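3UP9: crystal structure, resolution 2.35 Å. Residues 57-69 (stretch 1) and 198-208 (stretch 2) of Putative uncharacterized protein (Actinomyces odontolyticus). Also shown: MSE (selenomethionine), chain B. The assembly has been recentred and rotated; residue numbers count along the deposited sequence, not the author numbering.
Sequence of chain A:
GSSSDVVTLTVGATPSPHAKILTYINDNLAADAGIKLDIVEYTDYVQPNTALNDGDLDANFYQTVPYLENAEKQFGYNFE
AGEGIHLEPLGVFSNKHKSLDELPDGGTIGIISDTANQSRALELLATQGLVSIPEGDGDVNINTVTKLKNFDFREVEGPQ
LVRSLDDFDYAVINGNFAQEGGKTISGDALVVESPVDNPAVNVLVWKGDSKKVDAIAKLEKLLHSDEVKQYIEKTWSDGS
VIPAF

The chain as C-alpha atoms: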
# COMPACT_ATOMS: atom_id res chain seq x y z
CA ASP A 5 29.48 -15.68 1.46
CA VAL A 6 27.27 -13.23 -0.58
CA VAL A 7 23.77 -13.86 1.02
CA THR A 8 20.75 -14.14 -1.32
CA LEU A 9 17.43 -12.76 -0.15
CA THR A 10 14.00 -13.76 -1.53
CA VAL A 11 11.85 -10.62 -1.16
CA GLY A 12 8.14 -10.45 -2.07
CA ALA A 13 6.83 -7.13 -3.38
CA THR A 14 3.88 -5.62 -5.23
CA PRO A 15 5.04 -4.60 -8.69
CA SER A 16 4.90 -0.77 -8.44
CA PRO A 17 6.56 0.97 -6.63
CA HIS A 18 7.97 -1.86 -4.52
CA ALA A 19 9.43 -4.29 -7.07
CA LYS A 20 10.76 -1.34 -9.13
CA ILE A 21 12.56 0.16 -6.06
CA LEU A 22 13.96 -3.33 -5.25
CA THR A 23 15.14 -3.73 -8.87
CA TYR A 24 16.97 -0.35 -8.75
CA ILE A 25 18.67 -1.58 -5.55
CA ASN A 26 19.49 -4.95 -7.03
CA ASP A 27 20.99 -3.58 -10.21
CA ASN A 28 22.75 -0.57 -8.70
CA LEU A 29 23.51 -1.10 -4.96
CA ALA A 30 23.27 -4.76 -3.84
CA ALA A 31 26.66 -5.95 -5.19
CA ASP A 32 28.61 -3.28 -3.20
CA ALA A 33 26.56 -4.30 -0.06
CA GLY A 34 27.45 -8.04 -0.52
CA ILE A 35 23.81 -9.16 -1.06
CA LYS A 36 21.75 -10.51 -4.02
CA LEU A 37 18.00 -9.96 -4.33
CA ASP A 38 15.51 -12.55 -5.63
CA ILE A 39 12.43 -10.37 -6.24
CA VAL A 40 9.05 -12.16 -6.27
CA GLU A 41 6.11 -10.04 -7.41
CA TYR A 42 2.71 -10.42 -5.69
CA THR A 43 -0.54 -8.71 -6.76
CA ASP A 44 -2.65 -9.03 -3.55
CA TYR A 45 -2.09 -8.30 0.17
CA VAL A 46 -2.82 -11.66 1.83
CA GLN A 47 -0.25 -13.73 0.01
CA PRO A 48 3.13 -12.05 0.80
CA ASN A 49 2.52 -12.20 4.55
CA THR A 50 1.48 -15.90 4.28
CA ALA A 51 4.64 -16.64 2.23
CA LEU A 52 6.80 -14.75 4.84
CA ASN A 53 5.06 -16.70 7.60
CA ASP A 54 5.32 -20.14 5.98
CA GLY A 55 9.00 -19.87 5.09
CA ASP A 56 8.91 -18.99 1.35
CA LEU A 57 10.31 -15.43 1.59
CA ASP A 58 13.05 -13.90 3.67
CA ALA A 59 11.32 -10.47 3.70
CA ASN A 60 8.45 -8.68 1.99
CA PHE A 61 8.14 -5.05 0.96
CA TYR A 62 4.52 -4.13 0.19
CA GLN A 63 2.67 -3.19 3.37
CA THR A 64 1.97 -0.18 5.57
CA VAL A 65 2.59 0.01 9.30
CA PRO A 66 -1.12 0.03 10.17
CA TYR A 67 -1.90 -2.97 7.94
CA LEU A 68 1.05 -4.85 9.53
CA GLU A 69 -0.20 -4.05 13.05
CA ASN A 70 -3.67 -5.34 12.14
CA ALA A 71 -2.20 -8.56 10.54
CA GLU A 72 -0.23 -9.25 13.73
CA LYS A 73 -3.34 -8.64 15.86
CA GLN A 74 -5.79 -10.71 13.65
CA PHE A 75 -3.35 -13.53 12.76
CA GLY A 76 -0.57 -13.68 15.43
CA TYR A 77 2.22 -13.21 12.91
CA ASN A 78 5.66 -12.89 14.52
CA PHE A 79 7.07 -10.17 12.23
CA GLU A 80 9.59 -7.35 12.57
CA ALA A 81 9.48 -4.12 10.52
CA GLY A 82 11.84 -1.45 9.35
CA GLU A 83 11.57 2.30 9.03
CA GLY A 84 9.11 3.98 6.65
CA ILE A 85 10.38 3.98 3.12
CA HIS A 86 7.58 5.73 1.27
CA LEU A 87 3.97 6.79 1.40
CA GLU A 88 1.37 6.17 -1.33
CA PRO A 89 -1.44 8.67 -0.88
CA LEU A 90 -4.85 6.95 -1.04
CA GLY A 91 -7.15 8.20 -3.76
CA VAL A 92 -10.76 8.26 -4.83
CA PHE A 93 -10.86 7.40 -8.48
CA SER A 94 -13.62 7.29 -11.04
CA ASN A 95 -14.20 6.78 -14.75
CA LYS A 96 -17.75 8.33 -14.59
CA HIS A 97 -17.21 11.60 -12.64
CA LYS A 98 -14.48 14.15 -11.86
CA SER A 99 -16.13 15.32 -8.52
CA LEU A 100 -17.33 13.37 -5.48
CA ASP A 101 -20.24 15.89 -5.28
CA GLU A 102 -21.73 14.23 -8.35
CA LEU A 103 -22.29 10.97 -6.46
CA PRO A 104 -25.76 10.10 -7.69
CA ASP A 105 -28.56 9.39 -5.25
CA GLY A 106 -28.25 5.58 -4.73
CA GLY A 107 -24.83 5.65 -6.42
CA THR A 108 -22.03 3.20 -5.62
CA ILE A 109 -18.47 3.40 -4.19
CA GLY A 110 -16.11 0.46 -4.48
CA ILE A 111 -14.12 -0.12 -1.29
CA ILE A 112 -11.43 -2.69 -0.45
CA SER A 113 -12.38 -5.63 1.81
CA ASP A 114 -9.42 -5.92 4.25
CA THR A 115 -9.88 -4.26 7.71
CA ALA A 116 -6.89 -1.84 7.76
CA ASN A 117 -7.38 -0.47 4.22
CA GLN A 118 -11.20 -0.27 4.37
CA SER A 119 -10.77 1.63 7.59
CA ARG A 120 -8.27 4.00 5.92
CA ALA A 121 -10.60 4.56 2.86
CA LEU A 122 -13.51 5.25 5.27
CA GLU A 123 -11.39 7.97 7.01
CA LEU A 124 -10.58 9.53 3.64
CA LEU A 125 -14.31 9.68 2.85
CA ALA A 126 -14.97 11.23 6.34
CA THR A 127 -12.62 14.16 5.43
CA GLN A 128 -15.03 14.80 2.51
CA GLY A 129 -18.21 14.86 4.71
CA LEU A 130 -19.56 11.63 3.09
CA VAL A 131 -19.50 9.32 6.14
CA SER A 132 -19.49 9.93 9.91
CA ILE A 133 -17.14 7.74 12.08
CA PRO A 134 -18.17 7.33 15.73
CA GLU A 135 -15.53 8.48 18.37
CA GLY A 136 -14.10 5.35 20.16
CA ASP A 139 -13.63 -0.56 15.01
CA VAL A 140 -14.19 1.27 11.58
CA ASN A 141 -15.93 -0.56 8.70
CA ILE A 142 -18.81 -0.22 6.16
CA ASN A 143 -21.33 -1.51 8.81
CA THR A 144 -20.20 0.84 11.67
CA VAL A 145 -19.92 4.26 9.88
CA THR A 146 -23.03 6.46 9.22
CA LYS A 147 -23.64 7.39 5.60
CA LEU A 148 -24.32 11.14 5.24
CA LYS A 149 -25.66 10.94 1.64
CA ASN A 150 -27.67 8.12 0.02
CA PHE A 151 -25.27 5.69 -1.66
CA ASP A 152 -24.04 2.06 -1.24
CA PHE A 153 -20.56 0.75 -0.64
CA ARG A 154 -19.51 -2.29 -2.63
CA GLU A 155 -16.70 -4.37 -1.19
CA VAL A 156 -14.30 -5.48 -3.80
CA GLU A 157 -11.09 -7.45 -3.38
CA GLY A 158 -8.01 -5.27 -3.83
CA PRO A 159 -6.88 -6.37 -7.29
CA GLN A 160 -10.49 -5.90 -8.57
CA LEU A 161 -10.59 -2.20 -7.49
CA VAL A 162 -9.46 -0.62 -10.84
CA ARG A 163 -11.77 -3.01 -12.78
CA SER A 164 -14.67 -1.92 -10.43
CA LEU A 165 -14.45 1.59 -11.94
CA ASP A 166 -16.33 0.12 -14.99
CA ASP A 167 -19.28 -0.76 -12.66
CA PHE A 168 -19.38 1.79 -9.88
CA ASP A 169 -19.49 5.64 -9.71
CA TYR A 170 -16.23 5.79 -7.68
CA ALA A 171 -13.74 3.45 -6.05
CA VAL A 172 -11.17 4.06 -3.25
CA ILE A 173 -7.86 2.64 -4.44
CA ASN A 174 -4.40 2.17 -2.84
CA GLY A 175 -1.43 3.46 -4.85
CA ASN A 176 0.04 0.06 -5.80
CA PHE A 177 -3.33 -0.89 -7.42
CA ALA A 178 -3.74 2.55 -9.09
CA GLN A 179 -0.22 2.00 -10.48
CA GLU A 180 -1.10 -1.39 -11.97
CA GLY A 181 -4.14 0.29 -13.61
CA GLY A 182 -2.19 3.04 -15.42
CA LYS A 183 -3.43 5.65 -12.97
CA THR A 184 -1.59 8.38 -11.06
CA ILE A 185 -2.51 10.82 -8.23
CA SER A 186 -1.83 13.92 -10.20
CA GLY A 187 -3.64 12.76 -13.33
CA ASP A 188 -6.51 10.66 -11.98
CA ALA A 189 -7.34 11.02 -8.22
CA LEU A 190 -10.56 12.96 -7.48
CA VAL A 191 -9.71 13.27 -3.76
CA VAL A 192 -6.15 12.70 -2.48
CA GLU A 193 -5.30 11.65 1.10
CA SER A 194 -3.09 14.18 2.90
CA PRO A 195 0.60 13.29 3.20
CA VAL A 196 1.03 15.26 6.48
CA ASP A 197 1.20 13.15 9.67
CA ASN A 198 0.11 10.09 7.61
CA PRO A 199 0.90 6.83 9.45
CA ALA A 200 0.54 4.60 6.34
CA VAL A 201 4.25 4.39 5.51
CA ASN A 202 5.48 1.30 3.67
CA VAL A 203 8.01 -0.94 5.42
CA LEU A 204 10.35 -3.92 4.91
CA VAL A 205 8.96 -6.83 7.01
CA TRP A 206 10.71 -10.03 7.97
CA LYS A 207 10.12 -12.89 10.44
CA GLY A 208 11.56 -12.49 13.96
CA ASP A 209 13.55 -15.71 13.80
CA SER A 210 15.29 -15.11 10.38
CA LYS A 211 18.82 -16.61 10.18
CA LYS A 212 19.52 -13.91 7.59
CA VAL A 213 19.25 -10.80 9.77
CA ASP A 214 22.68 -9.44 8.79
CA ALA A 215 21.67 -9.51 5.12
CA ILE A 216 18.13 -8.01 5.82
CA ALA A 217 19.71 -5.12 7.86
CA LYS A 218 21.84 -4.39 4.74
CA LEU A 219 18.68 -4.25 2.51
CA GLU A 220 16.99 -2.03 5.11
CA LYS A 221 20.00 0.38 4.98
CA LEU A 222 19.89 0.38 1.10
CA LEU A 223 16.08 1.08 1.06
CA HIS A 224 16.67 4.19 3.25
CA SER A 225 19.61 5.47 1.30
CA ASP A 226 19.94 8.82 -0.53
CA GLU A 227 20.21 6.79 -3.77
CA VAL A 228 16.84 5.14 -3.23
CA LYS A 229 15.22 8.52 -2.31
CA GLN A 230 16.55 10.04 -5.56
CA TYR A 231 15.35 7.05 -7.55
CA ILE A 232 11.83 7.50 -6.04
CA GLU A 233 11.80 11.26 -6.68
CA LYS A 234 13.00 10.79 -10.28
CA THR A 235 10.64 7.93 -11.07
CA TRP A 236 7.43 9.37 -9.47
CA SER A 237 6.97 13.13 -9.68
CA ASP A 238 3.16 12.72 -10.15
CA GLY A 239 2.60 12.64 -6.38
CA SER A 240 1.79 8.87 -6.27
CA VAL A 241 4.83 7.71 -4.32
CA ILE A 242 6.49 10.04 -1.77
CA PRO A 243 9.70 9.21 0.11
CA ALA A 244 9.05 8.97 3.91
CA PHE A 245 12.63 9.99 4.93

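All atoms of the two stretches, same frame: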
# COMPACT_ATOMS: atom_id res chain seq x y z
N LEU A 57 9.70 -16.71 1.78
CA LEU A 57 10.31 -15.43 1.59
C LEU A 57 11.15 -15.15 2.81
O LEU A 57 10.84 -15.56 3.92
CB LEU A 57 9.24 -14.32 1.47
CG LEU A 57 8.27 -14.27 0.32
CD1 LEU A 57 7.16 -13.25 0.61
CD2 LEU A 57 9.01 -14.06 -1.00
N ASP A 58 12.21 -14.42 2.59
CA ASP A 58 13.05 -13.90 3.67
C ASP A 58 12.48 -12.58 4.20
O ASP A 58 12.61 -12.30 5.39
CB ASP A 58 14.48 -13.70 3.18
CG ASP A 58 15.21 -15.02 2.87
OD1 ASP A 58 15.17 -15.95 3.73
OD2 ASP A 58 15.88 -15.11 1.80
N ALA A 59 11.85 -11.80 3.34
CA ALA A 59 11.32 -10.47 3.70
C ALA A 59 10.22 -10.18 2.71
O ALA A 59 10.15 -10.82 1.69
CB ALA A 59 12.41 -9.39 3.66
N ASN A 60 9.33 -9.26 3.02
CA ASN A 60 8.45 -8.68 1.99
C ASN A 60 8.49 -7.16 2.12
O ASN A 60 8.85 -6.61 3.15
CB ASN A 60 7.01 -9.27 1.95
CG ASN A 60 6.20 -9.03 3.22
OD1 ASN A 60 6.25 -7.93 3.79
ND2 ASN A 60 5.42 -10.04 3.65
N PHE A 61 8.15 -6.50 1.03
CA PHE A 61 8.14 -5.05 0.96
C PHE A 61 6.92 -4.64 0.14
O PHE A 61 6.97 -4.59 -1.09
CB PHE A 61 9.46 -4.49 0.36
CG PHE A 61 9.45 -3.01 0.16
CD1 PHE A 61 8.98 -2.16 1.17
CD2 PHE A 61 9.87 -2.47 -1.05
CE1 PHE A 61 8.96 -0.78 0.96
CE2 PHE A 61 9.87 -1.08 -1.25
CZ PHE A 61 9.39 -0.23 -0.25
N TYR A 62 5.80 -4.44 0.84
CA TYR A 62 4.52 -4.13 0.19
C TYR A 62 3.49 -3.49 1.12
O TYR A 62 2.51 -3.01 0.63
CB TYR A 62 3.89 -5.40 -0.41
CG TYR A 62 3.08 -6.24 0.56
CD1 TYR A 62 3.71 -7.07 1.48
CD2 TYR A 62 1.71 -6.20 0.57
CE1 TYR A 62 2.99 -7.84 2.38
CE2 TYR A 62 1.00 -6.95 1.46
CZ TYR A 62 1.64 -7.76 2.39
OH TYR A 62 0.89 -8.52 3.27
N GLN A 63 3.71 -3.51 2.44
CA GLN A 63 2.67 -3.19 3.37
C GLN A 63 2.99 -1.97 4.26
O GLN A 63 4.14 -1.57 4.41
CB GLN A 63 2.30 -4.42 4.19
CG GLN A 63 3.16 -4.70 5.39
CD GLN A 63 2.96 -6.09 5.90
OE1 GLN A 63 1.94 -6.37 6.51
NE2 GLN A 63 3.92 -6.97 5.66
N THR A 64 1.93 -1.38 4.79
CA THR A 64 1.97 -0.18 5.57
C THR A 64 2.00 -0.64 7.01
O THR A 64 1.63 -1.75 7.33
CB THR A 64 0.72 0.75 5.31
OG1 THR A 64 -0.51 0.06 5.72
CG2 THR A 64 0.61 1.18 3.82
N VAL A 65 2.45 0.27 7.88
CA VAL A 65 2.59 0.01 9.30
C VAL A 65 1.25 -0.33 9.93
O VAL A 65 1.19 -1.28 10.69
CB VAL A 65 3.40 1.14 10.02
CG1 VAL A 65 3.08 1.22 11.54
CG2 VAL A 65 4.89 0.94 9.78
N PRO A 66 0.18 0.42 9.64
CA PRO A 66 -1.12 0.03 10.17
C PRO A 66 -1.69 -1.34 9.70
O PRO A 66 -2.29 -2.06 10.50
CB PRO A 66 -2.04 1.18 9.74
CG PRO A 66 -1.13 2.36 9.51
CD PRO A 66 0.10 1.72 8.93
N TYR A 67 -1.50 -1.68 8.44
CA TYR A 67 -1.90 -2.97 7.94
C TYR A 67 -1.12 -4.08 8.66
O TYR A 67 -1.71 -5.10 9.05
CB TYR A 67 -1.68 -3.03 6.42
CG TYR A 67 -1.99 -4.38 5.82
CD1 TYR A 67 -1.05 -5.41 5.85
CD2 TYR A 67 -3.21 -4.62 5.20
CE1 TYR A 67 -1.32 -6.65 5.28
CE2 TYR A 67 -3.47 -5.86 4.64
CZ TYR A 67 -2.53 -6.88 4.69
OH TYR A 67 -2.82 -8.15 4.18
N LEU A 68 0.20 -3.89 8.81
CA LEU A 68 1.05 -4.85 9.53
C LEU A 68 0.57 -5.06 10.96
O LEU A 68 0.45 -6.19 11.41
CB LEU A 68 2.54 -4.44 9.49
CG LEU A 68 3.54 -5.26 10.35
CD1 LEU A 68 3.61 -6.71 9.86
CD2 LEU A 68 4.93 -4.60 10.30
N GLU A 69 0.25 -3.97 11.66
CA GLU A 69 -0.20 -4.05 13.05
C GLU A 69 -1.52 -4.82 13.13
O GLU A 69 -1.68 -5.63 14.00
CB GLU A 69 -0.34 -2.64 13.65
CG GLU A 69 1.02 -2.02 13.91
CD GLU A 69 1.04 -0.54 14.16
OE1 GLU A 69 0.09 0.17 13.84
OE2 GLU A 69 2.05 -0.09 14.70
N ASN A 198 0.80 11.26 8.14
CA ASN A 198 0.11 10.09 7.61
C ASN A 198 0.83 8.84 8.13
O ASN A 198 2.02 8.68 7.89
CB ASN A 198 0.09 10.15 6.08
CG ASN A 198 -0.83 9.14 5.47
OD1 ASN A 198 -0.97 8.03 5.96
ND2 ASN A 198 -1.44 9.51 4.36
N PRO A 199 0.14 7.96 8.91
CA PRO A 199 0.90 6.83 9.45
C PRO A 199 1.12 5.66 8.48
O PRO A 199 1.91 4.75 8.83
CB PRO A 199 0.06 6.38 10.67
CG PRO A 199 -1.33 6.70 10.25
CD PRO A 199 -1.21 8.03 9.50
N ALA A 200 0.51 5.72 7.28
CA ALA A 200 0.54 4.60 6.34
C ALA A 200 1.82 4.52 5.50
O ALA A 200 1.76 4.35 4.26
CB ALA A 200 -0.69 4.60 5.42
N VAL A 201 2.96 4.57 6.19
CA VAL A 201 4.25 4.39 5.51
C VAL A 201 4.52 2.89 5.27
O VAL A 201 4.22 2.01 6.09
CB VAL A 201 5.40 5.04 6.30
CG1 VAL A 201 5.20 6.56 6.39
CG2 VAL A 201 5.54 4.42 7.70
N ASN A 202 5.15 2.63 4.13
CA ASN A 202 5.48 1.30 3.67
C ASN A 202 6.83 0.80 4.18
O ASN A 202 7.83 1.47 4.05
CB ASN A 202 5.51 1.27 2.13
CG ASN A 202 4.14 1.32 1.52
OD1 ASN A 202 3.62 0.28 1.06
ND2 ASN A 202 3.56 2.53 1.46
N VAL A 203 6.86 -0.42 4.71
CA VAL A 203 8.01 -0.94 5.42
C VAL A 203 8.45 -2.30 4.93
O VAL A 203 7.66 -3.06 4.36
CB VAL A 203 7.73 -0.95 6.97
CG1 VAL A 203 7.72 0.48 7.51
CG2 VAL A 203 6.43 -1.66 7.28
N LEU A 204 9.75 -2.59 5.13
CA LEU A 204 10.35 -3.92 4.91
C LEU A 204 9.93 -4.75 6.12
O LEU A 204 10.01 -4.25 7.24
CB LEU A 204 11.90 -3.86 4.82
CG LEU A 204 12.59 -5.19 4.49
CD1 LEU A 204 12.44 -5.58 3.04
CD2 LEU A 204 14.07 -5.07 4.81
N VAL A 205 9.42 -5.96 5.90
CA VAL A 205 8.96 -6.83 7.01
C VAL A 205 9.65 -8.14 6.83
O VAL A 205 9.80 -8.62 5.71
CB VAL A 205 7.40 -6.97 7.09
CG1 VAL A 205 6.97 -7.97 8.17
CG2 VAL A 205 6.73 -5.62 7.25
N TRP A 206 10.12 -8.71 7.94
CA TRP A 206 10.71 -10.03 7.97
C TRP A 206 10.26 -10.78 9.24
O TRP A 206 9.61 -10.23 10.14
CB TRP A 206 12.24 -9.91 7.84
CG TRP A 206 12.91 -9.21 9.00
CD1 TRP A 206 13.43 -9.80 10.14
CD2 TRP A 206 13.08 -7.76 9.20
NE1 TRP A 206 13.89 -8.86 11.00
CE2 TRP A 206 13.72 -7.61 10.50
CE3 TRP A 206 12.74 -6.60 8.47
CZ2 TRP A 206 14.06 -6.36 11.03
CZ3 TRP A 206 13.08 -5.35 9.01
CH2 TRP A 206 13.72 -5.24 10.27
N LYS A 207 10.60 -12.06 9.33
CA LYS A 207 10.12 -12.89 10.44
C LYS A 207 11.16 -12.80 11.55
O LYS A 207 12.36 -12.84 11.27
CB LYS A 207 9.93 -14.33 9.96
CG LYS A 207 9.01 -15.17 10.81
CD LYS A 207 8.59 -16.40 10.02
CE LYS A 207 8.37 -17.61 10.89
NZ LYS A 207 6.92 -17.82 11.12
N GLY A 208 10.69 -12.68 12.81
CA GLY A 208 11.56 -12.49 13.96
C GLY A 208 12.73 -13.46 14.11
O GLY A 208 13.84 -13.08 14.54
N MSE B . 1.12 -0.11 -1.07
CA MSE B . -0.09 0.06 -0.24
C MSE B . -0.21 1.44 0.37
O MSE B . 0.83 2.07 0.70
OXT MSE B . -1.36 1.89 0.51
CB MSE B . -0.09 -0.94 0.88
CG MSE B . -1.39 -0.95 1.74
SE MSE B . -1.26 -2.25 3.14
CE MSE B . -0.88 -3.95 2.15
O HOH W 1 12.41 -13.52 7.70
O HOH W 2 6.10 -5.05 3.65

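The two stretches, at least 133 residues apart in sequence wherever they touch, pair as neighbouring antiparallel strands: the strand axes approach to 4.7 Å, their directions differ by 155°, and 791 Å² of surface is buried, both sides summed.

Backbone hydrogen bonds set the register. Asn60 and Val205 form a reciprocal pair, Asn60 N donating to Val205 O at 2.8 Å (157° at the hydrogen) and Val205 N to Asn60 O at 2.9 Å (166°). Further along, Val203 N donates to Gln63 O at 3.0 Å (161°), and Val65 N to Val201 O at 3.1 Å with a more bent angle of 137°. Between these two bonds Thr64 and Asn202 face each other as a non-hydrogen-bonded pair, CA to CA 4.3 Å. Here the close approach brings CA-H groups onto carbonyls: Thr64 CA lies 3.2 Å from Val201 O and Asn202 CA 3.3 Å from Gln63 O, both with 145° at the hydrogen.

Water completes the backbone contact at two points. Water 1 donates to Asp58 O (2.6 Å from its O) and accepts from Lys207 N (2.8 Å), bridging atoms that are themselves 4.4 Å apart. Water 2 accepts from Tyr62 N at 2.9 Å and lies 2.6 Å from Val203 O; Tyr62 N and Val203 O are 4.2 Å apart, so the water occupies a place where the strands do not bond directly.

Apolar packing falls on both faces of the sheet. On the face carrying Ala59, Phe61 and Leu204, Leu204 CD1 reaches Ala59 CB at 3.9 Å and Phe61 CB at 4.2 Å, while the Phe61 ring meets Val203 O with its edge (CD1 to O 3.6 Å). On the face of Val203 and Val205, the helix that follows Thr64 supplies the partners: Val65 CG2 lies 3.7 Å from Val203 CG1, and Leu68 CD2 3.7 Å from Val205 CG2. The CA-to-CB bonds of Val65 and Leu68 both point toward stretch 2, consistent with these contacts.

Some polar side chains bond within their own stretch or to the ligand, and others bond elsewhere in the structure. Thr64 OG1 caps the helix through a weak bond from Tyr67 N (3.4 Å), and Asn198 OD1 accepts from Ala200 N at 3.0 Å. Asn202 ND2 donates to the selenomethionine O at 2.9 Å (153°), and its OD1 accepts a weak bond from the ligand N at 3.3 Å. Thr64 CG2 is 3.3 Å from that same ligand O, so this cross-strand pair borders the bound amino acid together.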